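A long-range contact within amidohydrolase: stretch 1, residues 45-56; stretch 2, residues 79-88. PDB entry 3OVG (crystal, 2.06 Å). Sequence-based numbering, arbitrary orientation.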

HETATM    1  N   MSE A  45     -11.905  18.517  -8.743  1.00 18.73           N
HETATM    2  CA  MSE A  45     -12.287  19.239  -9.956  1.00 20.49           C
HETATM    3  C   MSE A  45     -12.677  20.672  -9.633  1.00 21.15           C
HETATM    4  O   MSE A  45     -13.798  20.935  -9.150  1.00 19.49           O
HETATM    5  CB  MSE A  45     -13.464  18.518 -10.669  1.00 16.84           C
HETATM    6  CG  MSE A  45     -13.183  17.043 -10.908  1.00 18.53           C
HETATM    7 SE   MSE A  45     -14.708  15.973 -11.616  1.00 29.41          SE
HETATM    8  CE  MSE A  45     -15.040  17.018 -13.253  1.00 20.31           C
ATOM      9  N   LEU A  46     -11.773  21.612  -9.904  1.00 21.26           N
ATOM     10  CA  LEU A  46     -11.939  22.949  -9.358  1.00 22.75           C
ATOM     11  C   LEU A  46     -12.011  24.050 -10.398  1.00 25.84           C
ATOM     12  O   LEU A  46     -11.877  25.241 -10.066  1.00 29.63           O
ATOM     13  CB  LEU A  46     -10.783  23.273  -8.421  1.00 24.10           C
ATOM     14  CG  LEU A  46     -10.782  22.566  -7.073  1.00 24.20           C
ATOM     15  CD1 LEU A  46      -9.408  22.736  -6.471  1.00 26.87           C
ATOM     16  CD2 LEU A  46     -11.863  23.153  -6.159  1.00 26.32           C
ATOM     17  N   ASN A  47     -12.233  23.690 -11.650  1.00 21.95           N
ATOM     18  CA  ASN A  47     -12.018  24.660 -12.714  1.00 20.10           C
ATOM     19  C   ASN A  47     -13.349  25.159 -13.292  1.00 19.97           C
ATOM     20  O   ASN A  47     -14.055  24.469 -14.040  1.00 19.60           O
ATOM     21  CB  ASN A  47     -11.025  24.067 -13.748  1.00 20.44           C
ATOM     22  CG  ASN A  47     -10.531  25.073 -14.761  1.00 20.74           C
ATOM     23  OD1 ASN A  47     -11.254  25.972 -15.145  1.00 19.07           O
ATOM     24  ND2 ASN A  47      -9.293  24.894 -15.234  1.00 20.00           N
ATOM     25  N   VAL A  48     -13.710  26.368 -12.887  1.00 21.03           N
ATOM     26  CA  VAL A  48     -14.911  27.001 -13.371  1.00 21.95           C
ATOM     27  C   VAL A  48     -14.867  27.237 -14.892  1.00 22.00           C
ATOM     28  O   VAL A  48     -15.833  26.947 -15.608  1.00 19.60           O
ATOM     29  CB  VAL A  48     -15.151  28.347 -12.649  1.00 23.64           C
ATOM     30  CG1 VAL A  48     -16.130  29.204 -13.427  1.00 22.34           C
ATOM     31  CG2 VAL A  48     -15.638  28.106 -11.233  1.00 22.61           C
ATOM     32  N   ASP A  49     -13.768  27.786 -15.386  1.00 22.04           N
ATOM     33  CA  ASP A  49     -13.672  28.071 -16.820  1.00 20.94           C
ATOM     34  C   ASP A  49     -13.837  26.802 -17.626  1.00 17.99           C
ATOM     35  O   ASP A  49     -14.545  26.787 -18.591  1.00 18.12           O
ATOM     36  CB  ASP A  49     -12.352  28.781 -17.174  1.00 22.99           C
ATOM     37  CG  ASP A  49     -12.280  30.182 -16.587  1.00 35.62           C
ATOM     38  OD1 ASP A  49     -13.364  30.729 -16.255  1.00 36.22           O
ATOM     39  OD2 ASP A  49     -11.161  30.747 -16.453  1.00 39.39           O
ATOM     40  N   ALA A  50     -13.180  25.733 -17.226  1.00 19.81           N
ATOM     41  CA  ALA A  50     -13.313  24.470 -17.954  1.00 20.81           C
ATOM     42  C   ALA A  50     -14.718  23.903 -17.904  1.00 19.80           C
ATOM     43  O   ALA A  50     -15.160  23.274 -18.866  1.00 17.86           O
ATOM     44  CB  ALA A  50     -12.320  23.443 -17.443  1.00 19.10           C
ATOM     45  N   SER A  51     -15.401  24.079 -16.774  1.00 18.64           N
ATOM     46  CA  SER A  51     -16.741  23.506 -16.603  1.00 18.67           C
ATOM     47  C   SER A  51     -17.731  24.208 -17.520  1.00 20.40           C
ATOM     48  O   SER A  51     -18.619  23.575 -18.163  1.00 17.54           O
ATOM     49  CB  SER A  51     -17.206  23.623 -15.147  1.00 17.88           C
ATOM     50  OG  SER A  51     -16.368  22.872 -14.288  1.00 17.55           O
ATOM     51  N   ILE A  52     -17.585  25.533 -17.567  1.00 18.42           N
ATOM     52  CA  ILE A  52     -18.424  26.370 -18.419  1.00 17.28           C
ATOM     53  C   ILE A  52     -18.234  26.026 -19.897  1.00 19.77           C
ATOM     54  O   ILE A  52     -19.203  25.912 -20.639  1.00 20.19           O
ATOM     55  CB  ILE A  52     -18.113  27.839 -18.167  1.00 18.58           C
ATOM     56  CG1 ILE A  52     -18.531  28.230 -16.735  1.00 18.94           C
ATOM     57  CG2 ILE A  52     -18.753  28.708 -19.212  1.00 21.55           C
ATOM     58  CD1 ILE A  52     -18.155  29.651 -16.328  1.00 22.04           C
ATOM     59  N   LYS A  53     -16.990  25.858 -20.337  1.00 19.82           N
ATOM     60  CA  LYS A  53     -16.769  25.447 -21.732  1.00 21.14           C
ATOM     61  C   LYS A  53     -17.390  24.080 -21.983  1.00 18.85           C
ATOM     62  O   LYS A  53     -17.939  23.836 -23.036  1.00 16.62           O
ATOM     63  CB  LYS A  53     -15.274  25.393 -22.072  1.00 20.25           C
ATOM     64  CG  LYS A  53     -14.529  26.733 -21.936  1.00 22.50           C
ATOM     65  CD  LYS A  53     -13.005  26.499 -21.994  1.00 24.16           C
ATOM     66  CE  LYS A  53     -12.255  27.838 -21.959  1.00 28.52           C
ATOM     67  NZ  LYS A  53     -10.771  27.691 -21.797  1.00 26.05           N
ATOM     68  N   GLU A  54     -17.299  23.168 -21.016  1.00 18.22           N
ATOM     69  CA  GLU A  54     -17.937  21.857 -21.204  1.00 18.63           C
ATOM     70  C   GLU A  54     -19.456  22.020 -21.328  1.00 19.98           C
ATOM     71  O   GLU A  54     -20.094  21.455 -22.224  1.00 19.56           O
ATOM     72  CB  GLU A  54     -17.556  20.861 -20.078  1.00 17.37           C
ATOM     73  CG  GLU A  54     -17.805  19.371 -20.380  1.00 16.74           C
ATOM     74  CD  GLU A  54     -16.825  18.771 -21.427  1.00 19.69           C
ATOM     75  OE1 GLU A  54     -15.908  19.484 -21.926  1.00 18.60           O
ATOM     76  OE2 GLU A  54     -16.994  17.587 -21.766  1.00 18.91           O
ATOM     77  N   PHE A  55     -20.040  22.802 -20.419  1.00 19.62           N
ATOM     78  CA  PHE A  55     -21.477  23.029 -20.418  1.00 17.30           C
ATOM     79  C   PHE A  55     -21.946  23.583 -21.784  1.00 20.57           C
ATOM     80  O   PHE A  55     -22.972  23.135 -22.322  1.00 18.01           O
ATOM     81  CB  PHE A  55     -21.855  23.998 -19.297  1.00 17.53           C
ATOM     82  CG  PHE A  55     -23.277  23.827 -18.778  1.00 18.06           C
ATOM     83  CD1 PHE A  55     -24.336  23.546 -19.648  1.00 17.15           C
ATOM     84  CD2 PHE A  55     -23.543  23.927 -17.419  1.00 17.52           C
ATOM     85  CE1 PHE A  55     -25.644  23.389 -19.184  1.00 16.41           C
ATOM     86  CE2 PHE A  55     -24.857  23.777 -16.931  1.00 19.16           C
ATOM     87  CZ  PHE A  55     -25.910  23.493 -17.821  1.00 15.04           C
ATOM     88  N   LYS A  56     -21.186  24.548 -22.326  1.00 20.39           N
ATOM     89  CA  LYS A  56     -21.456  25.126 -23.659  1.00 16.86           C
ATOM     90  C   LYS A  56     -21.413  24.074 -24.780  1.00 20.46           C
ATOM     91  O   LYS A  56     -22.202  24.125 -25.728  1.00 18.82           O
ATOM     92  CB  LYS A  56     -20.480  26.275 -23.962  1.00 20.93           C
ATOM     93  CG  LYS A  56     -20.754  27.548 -23.108  1.00 24.38           C
ATOM     94  CD  LYS A  56     -19.689  28.653 -23.305  1.00 23.85           C
ATOM     95  CE  LYS A  56     -20.116  29.994 -22.661  1.00 27.86           C
ATOM     96  NZ  LYS A  56     -18.996  31.006 -22.522  1.00 31.11           N
ATOM     97  N   LEU A  79     -20.890  28.129  -4.363  1.00 18.62           N
ATOM     98  CA  LEU A  79     -20.437  29.357  -5.015  1.00 18.04           C
ATOM     99  C   LEU A  79     -19.915  29.107  -6.420  1.00 17.25           C
ATOM    100  O   LEU A  79     -20.278  29.792  -7.364  1.00 18.64           O
ATOM    101  CB  LEU A  79     -19.354  30.039  -4.175  1.00 18.22           C
ATOM    102  CG  LEU A  79     -19.923  30.456  -2.815  1.00 20.46           C
ATOM    103  CD1 LEU A  79     -18.824  31.016  -1.907  1.00 25.51           C
ATOM    104  CD2 LEU A  79     -20.963  31.485  -3.037  1.00 20.82           C
ATOM    105  N   LYS A  80     -19.015  28.160  -6.565  1.00 14.86           N
ATOM    106  CA  LYS A  80     -18.498  27.921  -7.895  1.00 17.52           C
ATOM    107  C   LYS A  80     -19.573  27.382  -8.859  1.00 18.23           C
ATOM    108  O   LYS A  80     -19.593  27.753 -10.026  1.00 18.08           O
ATOM    109  CB  LYS A  80     -17.294  27.004  -7.851  1.00 16.58           C
ATOM    110  CG  LYS A  80     -16.054  27.668  -7.273  1.00 19.12           C
ATOM    111  CD  LYS A  80     -14.820  26.812  -7.526  1.00 19.26           C
ATOM    112  CE  LYS A  80     -13.703  27.207  -6.602  1.00 29.39           C
ATOM    113  NZ  LYS A  80     -14.252  27.480  -5.214  1.00 37.18           N
ATOM    114  N   THR A  81     -20.464  26.517  -8.375  1.00 18.31           N
ATOM    115  CA  THR A  81     -21.535  25.982  -9.249  1.00 16.97           C
ATOM    116  C   THR A  81     -22.466  27.106  -9.694  1.00 18.66           C
ATOM    117  O   THR A  81     -22.912  27.138 -10.840  1.00 16.85           O
ATOM    118  CB  THR A  81     -22.304  24.862  -8.558  1.00 17.65           C
ATOM    119  OG1 THR A  81     -21.369  23.843  -8.211  1.00 16.67           O
ATOM    120  CG2 THR A  81     -23.363  24.256  -9.497  1.00 15.59           C
ATOM    121  N   LEU A  82     -22.736  28.049  -8.787  1.00 19.06           N
ATOM    122  CA  LEU A  82     -23.507  29.232  -9.154  1.00 19.74           C
ATOM    123  C   LEU A  82     -22.828  30.015 -10.256  1.00 18.03           C
ATOM    124  O   LEU A  82     -23.534  30.520 -11.131  1.00 19.57           O
ATOM    125  CB  LEU A  82     -23.796  30.164  -7.962  1.00 18.05           C
ATOM    126  CG  LEU A  82     -25.031  29.791  -7.130  1.00 22.21           C
ATOM    127  CD1 LEU A  82     -25.144  30.716  -5.901  1.00 21.07           C
ATOM    128  CD2 LEU A  82     -26.250  29.934  -8.015  1.00 21.36           C
ATOM    129  N   GLU A  83     -21.494  30.157 -10.204  1.00 17.74           N
ATOM    130  CA  GLU A  83     -20.781  30.879 -11.285  1.00 22.68           C
ATOM    131  C   GLU A  83     -21.036  30.182 -12.618  1.00 19.52           C
ATOM    132  O   GLU A  83     -21.214  30.824 -13.631  1.00 19.16           O
ATOM    133  CB  GLU A  83     -19.264  30.928 -11.104  1.00 20.75           C
ATOM    134  CG  GLU A  83     -18.724  31.715  -9.891  1.00 24.45           C
ATOM    135  CD  GLU A  83     -17.195  31.745  -9.913  1.00 29.59           C
ATOM    136  OE1 GLU A  83     -16.630  32.304 -10.880  1.00 37.40           O
ATOM    137  OE2 GLU A  83     -16.561  31.193  -8.995  1.00 33.18           O
ATOM    138  N   ILE A  84     -21.008  28.857 -12.613  1.00 19.49           N
ATOM    139  CA  ILE A  84     -21.249  28.107 -13.830  1.00 18.54           C
ATOM    140  C   ILE A  84     -22.700  28.337 -14.314  1.00 19.13           C
ATOM    141  O   ILE A  84     -22.925  28.619 -15.476  1.00 17.82           O
ATOM    142  CB  ILE A  84     -20.941  26.598 -13.642  1.00 19.41           C
ATOM    143  CG1 ILE A  84     -19.450  26.385 -13.304  1.00 19.81           C
ATOM    144  CG2 ILE A  84     -21.372  25.842 -14.877  1.00 18.35           C
ATOM    145  CD1 ILE A  84     -19.114  25.039 -12.651  1.00 15.99           C
ATOM    146  N   ALA A  85     -23.676  28.268 -13.406  1.00 17.77           N
ATOM    147  CA  ALA A  85     -25.076  28.450 -13.783  1.00 18.36           C
ATOM    148  C   ALA A  85     -25.308  29.834 -14.422  1.00 20.14           C
ATOM    149  O   ALA A  85     -25.971  29.960 -15.447  1.00 18.18           O
ATOM    150  CB  ALA A  85     -26.004  28.262 -12.538  1.00 15.80           C
ATOM    151  N   ASN A  86     -24.763  30.869 -13.792  1.00 19.12           N
ATOM    152  CA  ASN A  86     -24.947  32.240 -14.269  1.00 21.84           C
ATOM    153  C   ASN A  86     -24.271  32.467 -15.610  1.00 21.81           C
ATOM    154  O   ASN A  86     -24.743  33.265 -16.425  1.00 26.43           O
ATOM    155  CB  ASN A  86     -24.378  33.230 -13.241  1.00 23.53           C
ATOM    156  CG  ASN A  86     -25.366  33.534 -12.133  1.00 23.21           C
ATOM    157  OD1 ASN A  86     -26.517  33.862 -12.397  1.00 21.80           O
ATOM    158  ND2 ASN A  86     -24.918  33.441 -10.900  1.00 23.12           N
ATOM    159  N   ALA A  87     -23.152  31.787 -15.831  1.00 20.31           N
ATOM    160  CA  ALA A  87     -22.429  31.904 -17.087  1.00 22.28           C
ATOM    161  C   ALA A  87     -23.225  31.297 -18.250  1.00 24.11           C
ATOM    162  O   ALA A  87     -23.072  31.699 -19.408  1.00 21.53           O
ATOM    163  CB  ALA A  87     -21.070  31.259 -16.973  1.00 19.97           C
ATOM    164  N   VAL A  88     -24.116  30.356 -17.953  1.00 21.59           N
ATOM    165  CA  VAL A  88     -24.847  29.763 -19.053  1.00 21.97           C
ATOM    166  C   VAL A  88     -26.343  30.066 -19.082  1.00 21.47           C
ATOM    167  O   VAL A  88     -27.039  29.574 -19.969  1.00 22.09           O
ATOM    168  CB  VAL A  88     -24.611  28.213 -19.192  1.00 21.32           C
ATOM    169  CG1 VAL A  88     -23.125  27.901 -19.319  1.00 20.65           C
ATOM    170  CG2 VAL A  88     -25.267  27.423 -18.041  1.00 17.68           C
TER
HETATM  171  O   HOH W   1     -20.442  32.663 -20.564  1.00 34.60           O

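Two helices can be held together almost wholly by the fit of their side chains, and this pair, without a single direct hydrogen bond between them, is a clear case. Helix 48-56 and helix 79-88 run in broadly the same direction, crossing at -40° with axes 9.5 Å apart at closest approach. The backbones come nearest at I52 and I84, whose CA atoms lie 5.7 Å apart.

Along the second helix, contact begins at K80. Its amino group is hydrogen-bonded just outside these segments, and the aliphatic part of the chain packs here: K80 CB lies 3.9 Å from V48 CG2. One turn on, E83 reaches the same valine methyl, E83 OE2 to V48 CG2 being 3.9 Å, a van der Waals contact at an exposed margin.

I84 is the centre of the arrangement, a knob seated among V48, S51, I52 and F55. Its CD1 comes within 3.4 Å of S51 CB, while I84 CG1 packs 4.0 Å from I52 CG1 and I84 CG2 meets the edge of the phenyl ring, 3.9 Å from F55 CD2. S51 lines this hole with its CB, while its hydroxyl bonds within its own segment: S51 OG donates to N47 O at 2.8 Å. N47 in turn caps the helix, its OD1 accepting from A50 N at 2.8 Å.

A87 offers only a methyl, and I52 closes on it, with I52 CD1 3.4 Å from A87 CB. Here polar chemistry does enter, but through solvent: one water accepts from K56 NZ (2.9 Å) and donates to A87 O (3.0 Å). V88 completes the interface. Its CG2 sits over the face of the F55 ring, 3.8 Å from F55 CE2, in a CH-pi contact only 10° off the ring normal.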